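Local coordinates for TraM protein (Plasmid R64, PDB 3WZ3) that is of unknown function but probably serves as an inner-membrane component of the plasmid's type IVB secretion system, this fragment being its periplasmic domain, at residues S55-T60 and M66-T71; F22-V27 and A46-A51. All coordinates share one frame; numbering follows the deposited sequence.

Contact 1 of 2, residues S55-T60 and M66-T71; sequences SNILET and MNLTAT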
# COMPACT_ATOMS: atom_id res chain seq x y z
N SER A 55 2.35 11.22 7.25
CA SER A 55 1.50 11.15 8.45
C SER A 55 2.29 10.92 9.74
O SER A 55 1.69 10.62 10.78
CB SER A 55 0.43 10.08 8.30
OG SER A 55 -0.53 10.46 7.31
N ASN A 56 3.61 11.05 9.67
CA ASN A 56 4.48 10.85 10.83
C ASN A 56 4.20 9.53 11.53
O ASN A 56 4.25 9.43 12.76
CB ASN A 56 4.33 12.01 11.82
CG ASN A 56 5.51 12.11 12.74
OD1 ASN A 56 6.63 11.74 12.38
ND2 ASN A 56 5.26 12.59 13.96
N ILE A 57 3.92 8.49 10.75
CA ILE A 57 3.53 7.20 11.33
C ILE A 57 4.60 6.51 12.15
O ILE A 57 4.34 6.11 13.28
CB ILE A 57 3.06 6.23 10.22
CG1 ILE A 57 1.82 6.79 9.53
CG2 ILE A 57 2.83 4.82 10.77
CD1 ILE A 57 0.69 7.01 10.45
N LEU A 58 5.79 6.34 11.59
CA LEU A 58 6.81 5.53 12.25
C LEU A 58 7.25 6.15 13.56
O LEU A 58 7.42 5.44 14.54
CB LEU A 58 8.01 5.31 11.33
CG LEU A 58 7.68 4.52 10.06
CD1 LEU A 58 8.96 4.34 9.27
CD2 LEU A 58 7.05 3.20 10.43
N GLU A 59 7.43 7.46 13.57
CA GLU A 59 7.84 8.13 14.79
C GLU A 59 6.76 8.03 15.85
O GLU A 59 7.06 7.85 17.02
CB GLU A 59 8.17 9.60 14.54
CG GLU A 59 8.45 10.36 15.84
CD GLU A 59 8.72 11.83 15.62
OE1 GLU A 59 9.81 12.17 15.12
OE2 GLU A 59 7.83 12.66 15.96
N THR A 60 5.50 8.15 15.45
CA THR A 60 4.40 8.07 16.41
C THR A 60 4.23 6.65 16.95
O THR A 60 4.03 6.45 18.15
CB THR A 60 3.08 8.56 15.80
OG1 THR A 60 3.25 9.89 15.30
CG2 THR A 60 1.96 8.55 16.86
N MSE A 66 1.79 3.12 19.69
CA MSE A 66 0.48 3.00 19.09
C MSE A 66 0.53 2.05 17.91
O MSE A 66 1.55 1.95 17.22
CB MSE A 66 -0.03 4.37 18.63
CG MSE A 66 -0.34 5.34 19.78
SE MSE A 66 -1.15 6.98 19.08
CE MSE A 66 -1.79 7.75 20.75
N ASN A 67 -0.57 1.35 17.69
CA ASN A 67 -0.72 0.55 16.49
C ASN A 67 -1.33 1.42 15.41
O ASN A 67 -2.00 2.41 15.72
CB ASN A 67 -1.65 -0.63 16.76
CG ASN A 67 -1.05 -1.65 17.71
OD1 ASN A 67 0.15 -1.73 17.87
ND2 ASN A 67 -1.91 -2.45 18.33
N LEU A 68 -1.10 1.06 14.15
CA LEU A 68 -1.81 1.69 13.04
C LEU A 68 -2.85 0.71 12.53
O LEU A 68 -2.52 -0.46 12.29
CB LEU A 68 -0.86 2.03 11.91
CG LEU A 68 -1.50 2.75 10.72
CD1 LEU A 68 -1.97 4.15 11.11
CD2 LEU A 68 -0.50 2.86 9.56
N THR A 69 -4.08 1.17 12.38
CA THR A 69 -5.15 0.36 11.84
C THR A 69 -5.67 1.04 10.58
O THR A 69 -5.64 2.26 10.47
CB THR A 69 -6.29 0.18 12.86
OG1 THR A 69 -6.91 1.44 13.09
CG2 THR A 69 -5.71 -0.34 14.18
N ALA A 70 -6.14 0.25 9.62
CA ALA A 70 -6.67 0.83 8.39
C ALA A 70 -7.68 -0.07 7.73
O ALA A 70 -7.57 -1.30 7.80
CB ALA A 70 -5.53 1.11 7.40
N THR A 71 -8.63 0.57 7.06
CA THR A 71 -9.63 -0.14 6.28
C THR A 71 -9.60 0.41 4.86
O THR A 71 -9.66 1.62 4.66
CB THR A 71 -11.03 0.05 6.87
OG1 THR A 71 -11.08 -0.51 8.19
CG2 THR A 71 -12.06 -0.68 5.99
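I57 and L68 meet methyl to methyl where helix 57-64 leans on strand 67-82, the first strand of the antiparallel sheet, a helix-on-sheet arrangement consistent with the NTF2-like family. The side chains cross at about a right angle and touch through both branches: CD1 of I57 lies 4.0 Å from CD1 of L68, and CG2 of I57 is equally far from CD2 of L68. On the strand side, CG of L68 stands anti to the backbone N (chi1 -177°), which turns its forked end to the helix; two branched aliphatic residues suit such a buried seam. L100 of strand 88-101 touches L68 and T60.

One helical turn on, a second patch covers about as much surface but rests on a single close atom pair. M66, present as selenomethionine, extends beyond CG and brings SE to 4.1 Å from CG2 of T60. Threonine serves two purposes here: its methyl joins the apolar seam while OG1, on the other branch, bonds to N56 O at 2.8 Å. That carbonyl also takes the helical bond from T60 N, and the two donors reach it from opposite faces of its plane.

Both patches contrast with the polar N56 and E59 side, more open to solvent. N56, with positive phi, is the C-prime residue of the Schellman motif that ends helix 42-54, a place where asparagine is well tolerated. Its ND2 reaches OE2 of exposed E59 at 3.3 Å, nearly straight (173°) and within the amide plane, but it meets the oxygen from above the carboxylate plane.

Contact 2 of 2, residues F22-V27 and A46-A51; sequences FNLDFV and AGYVNA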
# COMPACT_ATOMS: atom_id res chain seq x y z
N PHE A 22 -0.84 -0.87 5.93
CA PHE A 22 -1.31 0.13 6.88
C PHE A 22 -1.99 -0.44 8.12
O PHE A 22 -2.62 0.28 8.87
CB PHE A 22 -2.17 1.19 6.18
CG PHE A 22 -1.40 1.99 5.18
CD1 PHE A 22 -0.40 2.85 5.59
CD2 PHE A 22 -1.64 1.86 3.83
CE1 PHE A 22 0.35 3.58 4.66
CE2 PHE A 22 -0.91 2.58 2.90
CZ PHE A 22 0.09 3.44 3.32
N ASN A 23 -1.79 -1.74 8.36
CA ASN A 23 -2.10 -2.36 9.64
C ASN A 23 -0.81 -2.83 10.30
O ASN A 23 -0.29 -3.88 9.97
CB ASN A 23 -3.12 -3.47 9.47
CG ASN A 23 -4.50 -2.92 9.17
OD1 ASN A 23 -5.24 -2.55 10.07
ND2 ASN A 23 -4.84 -2.83 7.89
N LEU A 24 -0.31 -2.01 11.21
CA LEU A 24 1.02 -2.18 11.77
C LEU A 24 0.95 -2.26 13.29
O LEU A 24 0.18 -1.55 13.94
CB LEU A 24 1.92 -1.01 11.37
CG LEU A 24 2.14 -0.80 9.87
CD1 LEU A 24 2.95 0.47 9.68
CD2 LEU A 24 2.81 -2.00 9.19
N ASP A 25 1.80 -3.12 13.83
CA ASP A 25 1.83 -3.37 15.27
C ASP A 25 2.97 -2.59 15.92
O ASP A 25 4.07 -2.52 15.37
CB ASP A 25 2.06 -4.86 15.47
CG ASP A 25 2.08 -5.25 16.92
OD1 ASP A 25 3.18 -5.25 17.51
OD2 ASP A 25 0.99 -5.58 17.45
N PHE A 26 2.74 -2.02 17.11
CA PHE A 26 3.78 -1.17 17.70
C PHE A 26 5.08 -1.91 18.05
O PHE A 26 6.14 -1.28 18.16
CB PHE A 26 3.28 -0.36 18.90
CG PHE A 26 3.18 -1.13 20.18
CD1 PHE A 26 2.06 -1.90 20.47
CD2 PHE A 26 4.20 -1.07 21.12
CE1 PHE A 26 1.97 -2.61 21.67
CE2 PHE A 26 4.11 -1.77 22.31
CZ PHE A 26 2.99 -2.54 22.58
N VAL A 27 5.00 -3.23 18.20
CA VAL A 27 6.19 -4.03 18.45
C VAL A 27 6.83 -4.51 17.14
O VAL A 27 8.04 -4.36 16.95
CB VAL A 27 5.89 -5.24 19.36
CG1 VAL A 27 7.15 -6.11 19.54
CG2 VAL A 27 5.38 -4.76 20.72
N ALA A 46 9.26 3.32 -2.28
CA ALA A 46 9.52 4.70 -1.89
C ALA A 46 8.24 5.49 -1.69
O ALA A 46 8.18 6.36 -0.80
CB ALA A 46 10.40 5.38 -2.92
N GLY A 47 7.21 5.22 -2.49
CA GLY A 47 5.94 5.89 -2.30
C GLY A 47 5.25 5.49 -1.01
O GLY A 47 4.59 6.32 -0.37
N TYR A 48 5.39 4.23 -0.62
CA TYR A 48 4.89 3.78 0.68
C TYR A 48 5.65 4.49 1.82
O TYR A 48 5.04 4.98 2.76
CB TYR A 48 5.06 2.26 0.76
CG TYR A 48 4.76 1.58 2.08
CD1 TYR A 48 3.63 1.91 2.81
CD2 TYR A 48 5.55 0.54 2.53
CE1 TYR A 48 3.34 1.26 4.00
CE2 TYR A 48 5.27 -0.13 3.72
CZ TYR A 48 4.16 0.25 4.45
OH TYR A 48 3.85 -0.39 5.63
N VAL A 49 6.97 4.55 1.73
CA VAL A 49 7.76 5.21 2.76
C VAL A 49 7.36 6.69 2.86
O VAL A 49 7.21 7.22 3.96
CB VAL A 49 9.28 5.06 2.48
CG1 VAL A 49 10.10 5.96 3.42
CG2 VAL A 49 9.70 3.60 2.59
N ASN A 50 7.17 7.35 1.72
CA ASN A 50 6.67 8.73 1.70
C ASN A 50 5.32 8.87 2.40
O ASN A 50 5.13 9.84 3.16
CB ASN A 50 6.58 9.27 0.27
CG ASN A 50 6.30 10.77 0.23
OD1 ASN A 50 7.08 11.56 0.75
ND2 ASN A 50 5.19 11.14 -0.38
N ALA A 51 4.40 7.94 2.15
CA ALA A 51 3.08 8.00 2.78
C ALA A 51 3.17 7.85 4.30
O ALA A 51 2.47 8.55 5.06
CB ALA A 51 2.15 6.94 2.18
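F22 and Y48 supply most of the buried surface here, in an offset edge-to-face aromatic pair that joins the end region of helix 7-22 to helix 42-54. The ring centroids are 5.5 Å apart and the planes stand at 81°, with the edge of Y48 turned toward the face of F22. Contact is made near the rims: CE1 of F22 lies 3.8 Å from CE1 of Y48, in the plane of the tyrosine ring, and CZ of F22 is 3.9 Å from Y48 CD1. Because CG of Y48 is anti to its backbone N (chi1 173°), the ring runs out from the helix past F22, the two side chains sliding by each other in opposite directions.

A51, one turn further along, puts its small CB at the edge of the F22 ring, 4.2 Å from F22 CZ, letting the helix come close. A70 of strand 67-82 also packs on F22, and F114 meets its ring.

Tyrosine suits its place by being aromatic along its length and polar at its tip. Y48 OH, 4.0 Å from CD2 of L24, hydrogen-bonds to the backbone carbonyl of A21, so the contact itself is apolar while the polar end of Y48 is satisfied by main chain.

In the fold
Contacts 1 and 2 lie on the same side of the chain's centre, their own centres about 7 Å apart, and 22-27 runs directly beside 66-71. L24 N to L68 O, at 2.9 Å, is a backbone hydrogen bond, and N67 OD1 receives F26 N at 2.7 Å, tying the loop to residues 67 and 68 of the strand. L68 thus belongs to both neighbourhoods, since its side chain also packs on F22, the aromatic of contact 2. Their helical partners, 42-54 and 57-64, follow each other in the chain and pack on adjoining parts of one side, with F22 and L24 lying between helix 42-54 and strand 67-82.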